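Local coordinates for protein putative surface-anchored fimbrial subunit (Corynebacterium diphtheriae, PDB 3HR6) that probably forms the shaft of adhesive pili as a chain of Ig-like domains stabilized by isopeptide and disulfide bonds, and binds calcium, at residues 361-373 and 381-394. Sequence-based numbering, arbitrary orientation. Where two conformers were deposited one is given.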
loop_
_atom_site.group_PDB
_atom_site.type_symbol
_atom_site.label_atom_id
_atom_site.label_comp_id
_atom_site.label_asym_id
_atom_site.label_seq_id
_atom_site.Cartn_x
_atom_site.Cartn_y
_atom_site.Cartn_z
ATOM N N LYS A 361 -1.604 36.512 -15.000
ATOM C CA LYS A 361 -1.500 35.082 -14.747
ATOM C C LYS A 361 -2.844 34.380 -14.722
ATOM O O LYS A 361 -3.836 34.898 -14.197
ATOM C CB LYS A 361 -0.760 34.793 -13.438
ATOM C CG LYS A 361 0.633 35.386 -13.352
ATOM C CD LYS A 361 1.678 34.503 -14.028
ATOM C CE LYS A 361 3.057 35.148 -14.037
ATOM N NZ LYS A 361 3.620 35.464 -12.699
ATOM N N ALA A 362 -2.840 33.170 -15.270
ATOM C CA ALA A 362 -3.893 32.202 -15.054
ATOM C C ALA A 362 -3.220 30.845 -14.868
ATOM O O ALA A 362 -2.411 30.457 -15.692
ATOM C CB ALA A 362 -4.840 32.153 -16.236
ATOM N N VAL A 363 -3.554 30.183 -13.774
ATOM C CA VAL A 363 -2.961 28.899 -13.420
ATOM C C VAL A 363 -3.992 27.778 -13.590
ATOM O O VAL A 363 -5.076 27.840 -13.015
ATOM C CB VAL A 363 -2.353 28.923 -12.000
ATOM C CG1 VAL A 363 -1.580 27.607 -11.769
ATOM C CG2 VAL A 363 -1.375 30.113 -11.828
ATOM N N LEU A 364 -3.663 26.778 -14.408
ATOM C CA LEU A 364 -4.500 25.599 -14.661
ATOM C C LEU A 364 -3.778 24.444 -13.947
ATOM O O LEU A 364 -2.814 23.889 -14.474
ATOM C CB LEU A 364 -4.630 25.365 -16.149
ATOM C CG LEU A 364 -5.552 26.327 -16.892
ATOM C CD1 LEU A 364 -5.021 27.727 -16.889
ATOM C CD2 LEU A 364 -5.668 25.823 -18.304
ATOM N N SER A 365 -4.206 24.153 -12.737
ATOM C CA SER A 365 -3.529 23.190 -11.862
ATOM C C SER A 365 -4.285 21.884 -11.787
ATOM O O SER A 365 -5.488 21.826 -12.050
ATOM C CB SER A 365 -3.399 23.720 -10.420
ATOM O OG SER A 365 -2.859 25.027 -10.350
ATOM N N GLY A 366 -3.581 20.837 -11.380
ATOM C CA GLY A 366 -4.212 19.566 -11.123
ATOM C C GLY A 366 -4.661 18.723 -12.282
ATOM O O GLY A 366 -5.627 17.915 -12.193
ATOM N N ILE A 367 -3.926 18.852 -13.376
ATOM C CA ILE A 367 -4.126 18.105 -14.563
ATOM C C ILE A 367 -3.485 16.729 -14.365
ATOM O O ILE A 367 -2.256 16.624 -14.285
ATOM C CB ILE A 367 -3.505 18.780 -15.807
ATOM C CG1 ILE A 367 -4.065 20.207 -16.018
ATOM C CG2 ILE A 367 -3.790 17.936 -16.997
ATOM C CD1 ILE A 367 -3.204 21.111 -16.918
ATOM N N HIS A 368 -4.310 15.687 -14.322
ATOM C CA HIS A 368 -3.792 14.319 -14.225
ATOM C C HIS A 368 -3.355 13.888 -15.606
ATOM O O HIS A 368 -4.147 13.806 -16.546
ATOM C CB HIS A 368 -4.859 13.380 -13.663
ATOM C CG HIS A 368 -4.499 11.933 -13.788
ATOM N ND1 HIS A 368 -5.389 10.949 -14.212
ATOM C CD2 HIS A 368 -3.326 11.292 -13.558
ATOM C CE1 HIS A 368 -4.786 9.780 -14.201
ATOM N NE2 HIS A 368 -3.517 9.965 -13.855
ATOM N N LEU A 369 -2.073 13.603 -15.763
ATOM C CA LEU A 369 -1.507 13.269 -17.047
ATOM C C LEU A 369 -1.482 11.785 -17.373
ATOM O O LEU A 369 -1.671 11.388 -18.501
ATOM C CB LEU A 369 -0.087 13.814 -17.089
ATOM C CG LEU A 369 0.017 15.309 -16.980
ATOM C CD1 LEU A 369 1.478 15.663 -16.829
ATOM C CD2 LEU A 369 -0.518 15.991 -18.232
ATOM N N GLY A 370 -1.266 10.970 -16.342
ATOM C CA GLY A 370 -1.136 9.538 -16.535
ATOM C C GLY A 370 -0.680 8.857 -15.269
ATOM O O GLY A 370 -0.491 9.528 -14.256
ATOM N N THR A 371 -0.477 7.541 -15.357
ATOM C CA THR A 371 -0.225 6.711 -14.180
ATOM C C THR A 371 0.818 5.636 -14.474
ATOM O O THR A 371 0.825 4.990 -15.523
ATOM C CB THR A 371 -1.511 6.054 -13.688
ATOM O OG1 THR A 371 -2.441 7.083 -13.389
ATOM C CG2 THR A 371 -1.233 5.247 -12.421
ATOM N N LEU A 372 1.713 5.468 -13.513
ATOM C CA LEU A 372 2.747 4.424 -13.499
ATOM C C LEU A 372 2.263 3.386 -12.483
ATOM O O LEU A 372 1.957 3.708 -11.321
ATOM C CB LEU A 372 4.079 5.011 -13.044
ATOM C CG LEU A 372 5.242 4.040 -12.996
ATOM C CD1 LEU A 372 5.660 3.608 -14.426
ATOM C CD2 LEU A 372 6.458 4.647 -12.246
ATOM N N GLN A 373 2.090 2.170 -12.973
ATOM C CA GLN A 373 1.634 1.057 -12.160
ATOM C C GLN A 373 2.131 -0.253 -12.758
ATOM O O GLN A 373 2.557 -0.307 -13.923
ATOM C CB GLN A 373 0.108 1.057 -12.102
ATOM C CG GLN A 373 -0.535 1.040 -13.478
ATOM C CD GLN A 373 -1.973 1.484 -13.462
ATOM O OE1 GLN A 373 -2.703 1.237 -12.505
ATOM N NE2 GLN A 373 -2.405 2.109 -14.554
ATOM N N TYR A 381 3.899 3.033 -17.628
ATOM C CA TYR A 381 3.207 4.306 -17.614
ATOM C C TYR A 381 2.161 4.317 -18.723
ATOM O O TYR A 381 2.467 3.960 -19.887
ATOM C CB TYR A 381 4.195 5.473 -17.844
ATOM C CG TYR A 381 3.515 6.816 -17.931
ATOM C CD1 TYR A 381 3.184 7.558 -16.780
ATOM C CD2 TYR A 381 3.116 7.325 -19.153
ATOM C CE1 TYR A 381 2.528 8.768 -16.845
ATOM C CE2 TYR A 381 2.455 8.550 -19.234
ATOM C CZ TYR A 381 2.178 9.297 -18.062
ATOM O OH TYR A 381 1.509 10.487 -18.087
ATOM N N THR A 382 0.952 4.724 -18.343
ATOM C CA THR A 382 -0.120 4.982 -19.274
ATOM C C THR A 382 -0.551 6.415 -19.234
ATOM O O THR A 382 -0.810 6.960 -18.178
ATOM C CB THR A 382 -1.346 4.075 -19.005
ATOM O OG1 THR A 382 -0.919 2.709 -19.095
ATOM C CG2 THR A 382 -2.394 4.288 -20.092
ATOM N N ASP A 383 -0.602 7.012 -20.403
ATOM C CA ASP A 383 -1.103 8.382 -20.635
ATOM C C ASP A 383 -2.611 8.387 -20.586
ATOM O O ASP A 383 -3.278 7.674 -21.367
ATOM C CB ASP A 383 -0.542 8.822 -22.003
ATOM C CG ASP A 383 -0.986 10.201 -22.446
ATOM O OD1 ASP A 383 -1.777 10.860 -21.784
ATOM O OD2 ASP A 383 -0.468 10.641 -23.513
ATOM N N ALA A 384 -3.155 9.107 -19.614
ATOM C CA ALA A 384 -4.591 9.142 -19.367
ATOM C C ALA A 384 -5.335 9.739 -20.574
ATOM O O ALA A 384 -6.525 9.488 -20.772
ATOM C CB ALA A 384 -4.895 9.913 -18.095
ATOM N N TRP A 385 -4.616 10.500 -21.380
ATOM C CA TRP A 385 -5.183 11.209 -22.541
ATOM C C TRP A 385 -4.880 10.518 -23.871
ATOM O O TRP A 385 -5.144 11.068 -24.947
ATOM C CB TRP A 385 -4.636 12.651 -22.554
ATOM C CG TRP A 385 -4.985 13.367 -21.350
ATOM C CD1 TRP A 385 -4.290 13.408 -20.146
ATOM C CD2 TRP A 385 -6.175 14.122 -21.144
ATOM N NE1 TRP A 385 -4.980 14.144 -19.238
ATOM C CE2 TRP A 385 -6.127 14.624 -19.827
ATOM C CE3 TRP A 385 -7.263 14.477 -21.969
ATOM C CZ2 TRP A 385 -7.113 15.420 -19.309
ATOM C CZ3 TRP A 385 -8.237 15.267 -21.448
ATOM C CH2 TRP A 385 -8.178 15.732 -20.129
ATOM N N ALA A 386 -4.301 9.328 -23.799
ATOM C CA ALA A 386 -4.018 8.540 -24.989
ATOM C C ALA A 386 -5.280 8.449 -25.805
ATOM O O ALA A 386 -6.365 8.268 -25.259
ATOM C CB ALA A 386 -3.536 7.130 -24.602
ATOM N N GLY A 387 -5.154 8.573 -27.092
ATOM C CA GLY A 387 -6.356 8.524 -27.928
ATOM C C GLY A 387 -7.250 9.764 -27.981
ATOM O O GLY A 387 -8.238 9.764 -28.702
ATOM N N LYS A 388 -6.913 10.832 -27.251
ATOM C CA LYS A 388 -7.593 12.109 -27.450
ATOM C C LYS A 388 -6.552 13.100 -27.928
ATOM O O LYS A 388 -5.972 13.841 -27.157
ATOM C CB LYS A 388 -8.231 12.628 -26.164
ATOM C CG LYS A 388 -9.357 11.750 -25.597
ATOM C CD LYS A 388 -10.509 11.605 -26.558
ATOM C CE LYS A 388 -11.665 10.834 -25.894
ATOM N NZ LYS A 388 -12.871 10.784 -26.738
ATOM N N GLY A 389 -6.314 13.102 -29.218
ATOM C CA GLY A 389 -5.298 13.955 -29.784
ATOM C C GLY A 389 -3.914 13.637 -29.272
ATOM O O GLY A 389 -3.651 12.576 -28.738
ATOM N N THR A 390 -3.022 14.590 -29.479
ATOM C CA THR A 390 -1.632 14.415 -29.150
ATOM C C THR A 390 -1.110 15.427 -28.156
ATOM O O THR A 390 -0.079 15.192 -27.574
ATOM C CB THR A 390 -0.720 14.510 -30.394
ATOM O OG1 THR A 390 -0.816 15.807 -30.999
ATOM C CG2 THR A 390 -1.074 13.434 -31.414
ATOM N N GLU A 391 -1.796 16.545 -27.973
ATOM C CA GLU A 391 -1.338 17.559 -27.023
ATOM C C GLU A 391 -2.515 18.296 -26.432
ATOM O O GLU A 391 -3.608 18.313 -26.995
ATOM C CB GLU A 391 -0.420 18.624 -27.705
ATOM C CG GLU A 391 0.785 18.112 -28.476
ATOM C CD GLU A 391 1.920 17.500 -27.645
ATOM O OE1 GLU A 391 1.921 17.549 -26.387
ATOM O OE2 GLU A 391 2.844 16.945 -28.301
ATOM N N PHE A 392 -2.250 18.980 -25.326
ATOM C CA PHE A 392 -3.144 19.987 -24.830
ATOM C C PHE A 392 -3.038 21.268 -25.656
ATOM O O PHE A 392 -2.009 21.570 -26.320
ATOM C CB PHE A 392 -2.852 20.319 -23.361
ATOM C CG PHE A 392 -3.105 19.196 -22.408
ATOM C CD1 PHE A 392 -4.397 18.880 -21.973
ATOM C CD2 PHE A 392 -2.048 18.421 -21.935
ATOM C CE1 PHE A 392 -4.622 17.836 -21.105
ATOM C CE2 PHE A 392 -2.266 17.380 -21.070
ATOM C CZ PHE A 392 -3.550 17.074 -20.639
ATOM N N CYS A 393 -4.121 22.019 -25.631
ATOM C CA CYS A 393 -4.090 23.347 -26.253
ATOM C C CYS A 393 -5.060 24.265 -25.592
ATOM O O CYS A 393 -6.011 23.842 -24.979
ATOM C CB CYS A 393 -4.326 23.264 -27.757
ATOM S SG CYS A 393 -5.855 22.322 -28.125
ATOM N N LEU A 394 -4.801 25.557 -25.709
ATOM C CA LEU A 394 -5.671 26.551 -25.110
ATOM C C LEU A 394 -6.429 27.291 -26.197
ATOM O O LEU A 394 -5.852 27.653 -27.224
ATOM C CB LEU A 394 -4.827 27.549 -24.341
ATOM C CG LEU A 394 -4.135 27.041 -23.067
ATOM C CD1 LEU A 394 -2.984 28.059 -22.637
ATOM C CD2 LEU A 394 -5.155 26.801 -21.946
HETATM O O HOH W 1 -0.011 1.876 -16.625
#
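The backbone oxygen of H368 takes the indole N-H of W385, NE1 to O 2.8 Å, at 155° about the hydrogen and near the indole plane. Tryptophan suits this place because its edge donates while its face stays apolar: F392 CE1 lies over the centre of the ring, 3.8 Å above it. One residue on, L369 O accepts from A384 N at 2.9 Å. W385 N in turn donates to D383 OD1, approaching from above the carboxylate plane and closing an Asx turn.

These bonds prolong the β-hairpin of strands 361-375 and 378-383 into the type I turn D383-A386; beyond it, strand 391-394 belongs to the facing sheet of the Ig-like sandwich and carries C393, disulfide-bonded to C333. In the hairpin, T371 and T382 form a hydrogen-bonded antiparallel pair, with T382 N 2.8 Å from T371 O. Y381 brings its ring obliquely against the backbone of G370 and T371, a position set by a chi1 of 176°, which swings CG to the side opposite the backbone N. Its OH comes 3.2 Å from G370 CA; glycine suits this place, since Y381 OH and T382 O occupy the side on which a side chain would start.

Between the sheets, L369 CD2 packs 3.6 Å from F392 CE2 and I367 CG2 touches F392 CZ, branched aliphatic side chains whose methyls reach the far end of the ring obliquely. Farther along, L364 and L394 meet by their CD2 methyls at 3.8 Å. The H368 ring is touched by A384 CB, and its ND1 accepts a hydrogen bond from the backbone N of F161, the residue after calcium ligand G160.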